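Local coordinates for blue (Type 1) copper domain protein (Nitrosopumilus maritimus, PDB 5FC9) that binds a mononuclear type 1 copper ion in a cupredoxin domain with an open metal site and probably takes part in electron transfer, at residues 70-82 with 86-95. Sequence-based numbering, arbitrary orientation.
Sequences HVFEEEGVYKYYC and PWRVGLVTVS. With CU (copper (II) ion), chain E.
Val92 CG1 stands over the centre of the Phe72 ring, 3.8 Å from its centroid and 10° off the ring normal, a CH-pi contact. His70 CD2 lies over the opposite face, so the phenyl is sandwiched between the two. Val94 CG2 lies 3.8 Å from Phe72 CD2 and also meets Tyr78 CE1, joining both aromatics. Ile26 and Trp34 add to this packing, which fills the space between the two sheets of the cupredoxin sandwich. Replacing Phe72 by an alanine is likely to open a gap beneath Val92 and Val94 and leave the His70 imidazole freer to turn.

The backbones make an antiparallel hairpin of strands 76-81 and 89-94, with hydrogen-bonded pairs Gly76-Val94, Tyr78-Val92 and Tyr80-Gly90, whose six N-to-O bonds span 2.8 to 3.0 Å. With CG set between backbone N and carbonyl carbon (chi1 65°), the Tyr80 ring folds over Gly90, whose CA sits 4.1 Å from the ring centroid; a beta carbon there would clash with Tyr80 OH. Tyr78 OH donates to Glu74 O (2.9 Å) from above the carbonyl plane, tying the turn to the strand.

The other side of the hairpin is looser at exposed Val77, whose CG2 runs beside Thr93 CG2 at 4.2 Å. Lys79 CG and Leu91 CD2, at 3.4 Å, are tighter than usual carbon contact. Phe18, Asn23 and Glu25 of a second subunit pack on Lys79, Leu91 and Thr93 respectively.

Toward the copper end, Tyr81 CE1 meets Pro86 CB, and Cys82 SG binds copper at 2.2 Å, alongside His42, His85 and a water. The thiolate ligand thus follows closely on the hairpin, two residues beyond its last hydrogen-bonded pair, while the coordinated water is consistent with an open type 1 site.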
loop_
_atom_site.group_PDB
_atom_site.type_symbol
_atom_site.label_atom_id
_atom_site.label_comp_id
_atom_site.label_asym_id
_atom_site.label_seq_id
_atom_site.Cartn_x
_atom_site.Cartn_y
_atom_site.Cartn_z
ATOM N N HIS A 70 5.025 27.835 11.917
ATOM C CA HIS A 70 4.469 27.815 13.270
ATOM C C HIS A 70 5.574 27.916 14.319
ATOM O O HIS A 70 6.612 27.252 14.215
ATOM C CB HIS A 70 3.648 26.546 13.497
ATOM C CG HIS A 70 2.992 26.481 14.842
ATOM N ND1 HIS A 70 1.895 27.247 15.171
ATOM C CD2 HIS A 70 3.267 25.728 15.933
ATOM C CE1 HIS A 70 1.526 26.973 16.410
ATOM N NE2 HIS A 70 2.343 26.058 16.897
ATOM N N VAL A 71 5.349 28.750 15.336
ATOM C CA VAL A 71 6.293 28.846 16.441
ATOM C C VAL A 71 5.920 27.857 17.544
ATOM O O VAL A 71 4.812 27.902 18.071
ATOM C CB VAL A 71 6.351 30.277 17.030
ATOM C CG1 VAL A 71 7.411 30.348 18.112
ATOM C CG2 VAL A 71 6.642 31.294 15.935
ATOM N N PHE A 72 6.851 26.968 17.878
ATOM C CA PHE A 72 6.625 25.960 18.910
ATOM C C PHE A 72 7.178 26.436 20.254
ATOM O O PHE A 72 8.388 26.419 20.469
ATOM C CB PHE A 72 7.269 24.628 18.513
ATOM C CG PHE A 72 6.501 23.872 17.468
ATOM C CD1 PHE A 72 6.698 24.129 16.121
ATOM C CD2 PHE A 72 5.586 22.896 17.833
ATOM C CE1 PHE A 72 5.990 23.425 15.151
ATOM C CE2 PHE A 72 4.873 22.196 16.872
ATOM C CZ PHE A 72 5.079 22.464 15.528
ATOM N N GLU A 73 6.289 26.844 21.154
ATOM C CA GLU A 73 6.702 27.429 22.429
ATOM C C GLU A 73 6.566 26.465 23.611
ATOM O O GLU A 73 6.927 26.824 24.733
ATOM C CB GLU A 73 5.890 28.691 22.726
ATOM C CG GLU A 73 6.134 29.854 21.782
ATOM C CD GLU A 73 4.857 30.631 21.508
ATOM O OE1 GLU A 73 3.787 29.994 21.457
ATOM O OE2 GLU A 73 4.930 31.865 21.361
ATOM N N GLU A 74 6.018 25.272 23.384
ATOM C CA GLU A 74 5.938 24.283 24.453
ATOM C C GLU A 74 6.692 23.011 24.091
ATOM O O GLU A 74 6.614 22.550 22.948
ATOM C CB GLU A 74 4.485 23.926 24.776
ATOM C CG GLU A 74 3.600 25.019 25.369
ATOM C CD GLU A 74 3.427 26.230 24.472
ATOM O OE1 GLU A 74 2.710 26.117 23.457
ATOM O OE2 GLU A 74 3.967 27.305 24.803
ATOM N N GLU A 75 7.410 22.439 25.055
ATOM C CA GLU A 75 7.999 21.120 24.867
ATOM C C GLU A 75 6.894 20.085 24.653
ATOM O O GLU A 75 5.761 20.261 25.122
ATOM C CB GLU A 75 8.876 20.732 26.064
ATOM C CG GLU A 75 10.048 21.679 26.337
ATOM C CD GLU A 75 9.692 22.861 27.245
ATOM O OE1 GLU A 75 8.492 23.195 27.389
ATOM O OE2 GLU A 75 10.633 23.465 27.798
ATOM N N GLY A 76 7.219 19.013 23.933
ATOM C CA GLY A 76 6.250 17.969 23.671
ATOM C C GLY A 76 6.474 17.325 22.317
ATOM O O GLY A 76 7.329 17.757 21.543
ATOM N N VAL A 77 5.721 16.267 22.044
ATOM C CA VAL A 77 5.793 15.579 20.763
ATOM C C VAL A 77 4.510 15.877 20.004
ATOM O O VAL A 77 3.412 15.606 20.485
ATOM C CB VAL A 77 5.991 14.069 20.944
ATOM C CG1 VAL A 77 5.961 13.356 19.590
ATOM C CG2 VAL A 77 7.305 13.796 21.665
ATOM N N TYR A 78 4.652 16.465 18.820
ATOM C CA TYR A 78 3.497 16.954 18.085
ATOM C C TYR A 78 3.326 16.218 16.753
ATOM O O TYR A 78 4.149 16.369 15.851
ATOM C CB TYR A 78 3.640 18.461 17.848
ATOM C CG TYR A 78 3.748 19.250 19.131
ATOM C CD1 TYR A 78 4.984 19.543 19.696
ATOM C CD2 TYR A 78 2.606 19.672 19.789
ATOM C CE1 TYR A 78 5.069 20.256 20.882
ATOM C CE2 TYR A 78 2.680 20.385 20.968
ATOM C CZ TYR A 78 3.907 20.673 21.508
ATOM O OH TYR A 78 3.963 21.386 22.687
ATOM N N LYS A 79 2.258 15.434 16.636
ATOM C CA LYS A 79 1.939 14.742 15.388
ATOM C C LYS A 79 1.187 15.672 14.444
ATOM O O LYS A 79 0.407 16.515 14.881
ATOM C CB LYS A 79 1.084 13.497 15.649
ATOM C CG LYS A 79 1.745 12.429 16.493
ATOM C CD LYS A 79 0.819 11.238 16.709
ATOM C CE LYS A 79 0.620 10.953 18.190
ATOM N NZ LYS A 79 0.002 12.098 18.915
ATOM N N TYR A 80 1.395 15.505 13.144
ATOM C CA TYR A 80 0.592 16.237 12.179
ATOM C C TYR A 80 0.417 15.414 10.921
ATOM O O TYR A 80 1.180 14.477 10.681
ATOM C CB TYR A 80 1.231 17.589 11.830
ATOM C CG TYR A 80 2.547 17.446 11.116
ATOM C CD1 TYR A 80 3.727 17.333 11.824
ATOM C CD2 TYR A 80 2.602 17.407 9.725
ATOM C CE1 TYR A 80 4.955 17.186 11.174
ATOM C CE2 TYR A 80 3.814 17.252 9.064
ATOM C CZ TYR A 80 4.980 17.143 9.786
ATOM O OH TYR A 80 6.189 16.994 9.146
ATOM N N TYR A 81 -0.566 15.768 10.112
ATOM C CA TYR A 81 -0.763 15.046 8.867
ATOM C C TYR A 81 -1.209 16.042 7.793
ATOM O O TYR A 81 -1.215 17.252 8.026
ATOM C CB TYR A 81 -1.747 13.879 9.121
ATOM C CG TYR A 81 -3.239 14.121 8.976
ATOM C CD1 TYR A 81 -4.086 13.080 8.624
ATOM C CD2 TYR A 81 -3.799 15.393 9.109
ATOM C CE1 TYR A 81 -5.458 13.288 8.458
ATOM C CE2 TYR A 81 -5.150 15.603 8.935
ATOM C CZ TYR A 81 -5.974 14.551 8.617
ATOM O OH TYR A 81 -7.329 14.758 8.460
ATOM N N CYS A 82 -1.573 15.527 6.631
ATOM C CA CYS A 82 -2.203 16.291 5.564
ATOM C C CYS A 82 -3.595 15.738 5.361
ATOM O O CYS A 82 -3.755 14.525 5.204
ATOM C CB CYS A 82 -1.396 16.179 4.265
ATOM S SG CYS A 82 -2.219 16.871 2.807
ATOM N N PRO A 86 -3.891 11.544 4.285
ATOM C CA PRO A 86 -3.800 11.335 5.736
ATOM C C PRO A 86 -2.804 10.257 6.156
ATOM O O PRO A 86 -2.432 10.216 7.328
ATOM C CB PRO A 86 -5.232 10.939 6.117
ATOM C CG PRO A 86 -5.866 10.489 4.877
ATOM C CD PRO A 86 -5.241 11.277 3.768
ATOM N N TRP A 87 -2.367 9.416 5.219
ATOM C CA TRP A 87 -1.317 8.439 5.516
ATOM C C TRP A 87 0.048 9.109 5.699
ATOM O O TRP A 87 0.986 8.507 6.224
ATOM C CB TRP A 87 -1.226 7.367 4.420
ATOM C CG TRP A 87 -0.922 7.907 3.060
ATOM C CD1 TRP A 87 0.317 8.028 2.471
ATOM C CD2 TRP A 87 -1.869 8.404 2.116
ATOM N NE1 TRP A 87 0.182 8.573 1.215
ATOM C CE2 TRP A 87 -1.145 8.825 0.978
ATOM C CE3 TRP A 87 -3.263 8.534 2.119
ATOM C CZ2 TRP A 87 -1.780 9.354 -0.150
ATOM C CZ3 TRP A 87 -3.888 9.075 1.006
ATOM C CH2 TRP A 87 -3.143 9.486 -0.113
ATOM N N ARG A 88 0.155 10.367 5.277
ATOM C CA ARG A 88 1.399 11.111 5.441
ATOM C C ARG A 88 1.396 11.833 6.770
ATOM O O ARG A 88 0.859 12.942 6.880
ATOM C CB ARG A 88 1.584 12.105 4.296
ATOM C CG ARG A 88 1.704 11.437 2.930
ATOM C CD ARG A 88 2.833 10.418 2.922
ATOM N NE ARG A 88 3.261 10.097 1.565
ATOM C CZ ARG A 88 4.316 9.335 1.300
ATOM N NH1 ARG A 88 4.992 8.795 2.303
ATOM N NH2 ARG A 88 4.689 9.115 0.046
ATOM N N VAL A 89 1.983 11.183 7.772
ATOM C CA VAL A 89 1.990 11.700 9.138
ATOM C C VAL A 89 3.424 11.915 9.613
ATOM O O VAL A 89 4.288 11.043 9.445
ATOM C CB VAL A 89 1.242 10.751 10.097
ATOM C CG1 VAL A 89 -0.214 10.634 9.689
ATOM C CG2 VAL A 89 1.883 9.362 10.124
ATOM N N GLY A 90 3.687 13.096 10.178
ATOM C CA GLY A 90 5.015 13.413 10.664
ATOM C C GLY A 90 4.993 13.903 12.102
ATOM O O GLY A 90 3.930 13.989 12.719
ATOM N N LEU A 91 6.177 14.207 12.615
ATOM C CA LEU A 91 6.354 14.655 13.990
ATOM C C LEU A 91 7.206 15.903 14.081
ATOM O O LEU A 91 8.147 16.091 13.312
ATOM C CB LEU A 91 7.016 13.567 14.836
ATOM C CG LEU A 91 6.350 12.202 14.879
ATOM C CD1 LEU A 91 7.249 11.264 15.633
ATOM C CD2 LEU A 91 5.047 12.337 15.601
ATOM N N VAL A 92 6.887 16.738 15.066
ATOM C CA VAL A 92 7.798 17.767 15.544
ATOM C C VAL A 92 8.045 17.482 17.021
ATOM O O VAL A 92 7.099 17.419 17.807
ATOM C CB VAL A 92 7.229 19.184 15.367
ATOM C CG1 VAL A 92 8.199 20.231 15.918
ATOM C CG2 VAL A 92 6.910 19.464 13.909
ATOM N N THR A 93 9.305 17.278 17.378
ATOM C CA THR A 93 9.659 16.949 18.747
ATOM C C THR A 93 10.392 18.125 19.364
ATOM O O THR A 93 11.516 18.442 18.970
ATOM C CB THR A 93 10.520 15.683 18.813
ATOM O OG1 THR A 93 9.772 14.581 18.279
ATOM C CG2 THR A 93 10.905 15.374 20.258
ATOM N N VAL A 94 9.728 18.764 20.322
ATOM C CA VAL A 94 10.210 19.982 20.944
ATOM C C VAL A 94 10.727 19.692 22.348
ATOM O O VAL A 94 10.002 19.137 23.179
ATOM C CB VAL A 94 9.100 21.032 21.011
ATOM C CG1 VAL A 94 9.665 22.358 21.486
ATOM C CG2 VAL A 94 8.436 21.189 19.645
ATOM N N SER A 95 11.977 20.058 22.610
ATOM C CA SER A 95 12.559 19.828 23.929
ATOM C C SER A 95 13.196 21.098 24.495
ATOM O O SER A 95 13.446 21.185 25.697
ATOM C CB SER A 95 13.587 18.697 23.868
ATOM O OG SER A 95 14.544 18.927 22.854
ATOM O OXT SER A 95 13.468 22.066 23.780
HETATM CU CU CU E . -0.855 16.024 1.266
HETATM O O HOH W 1 8.371 16.394 10.476
HETATM O O HOH W 2 0.771 15.077 2.490
#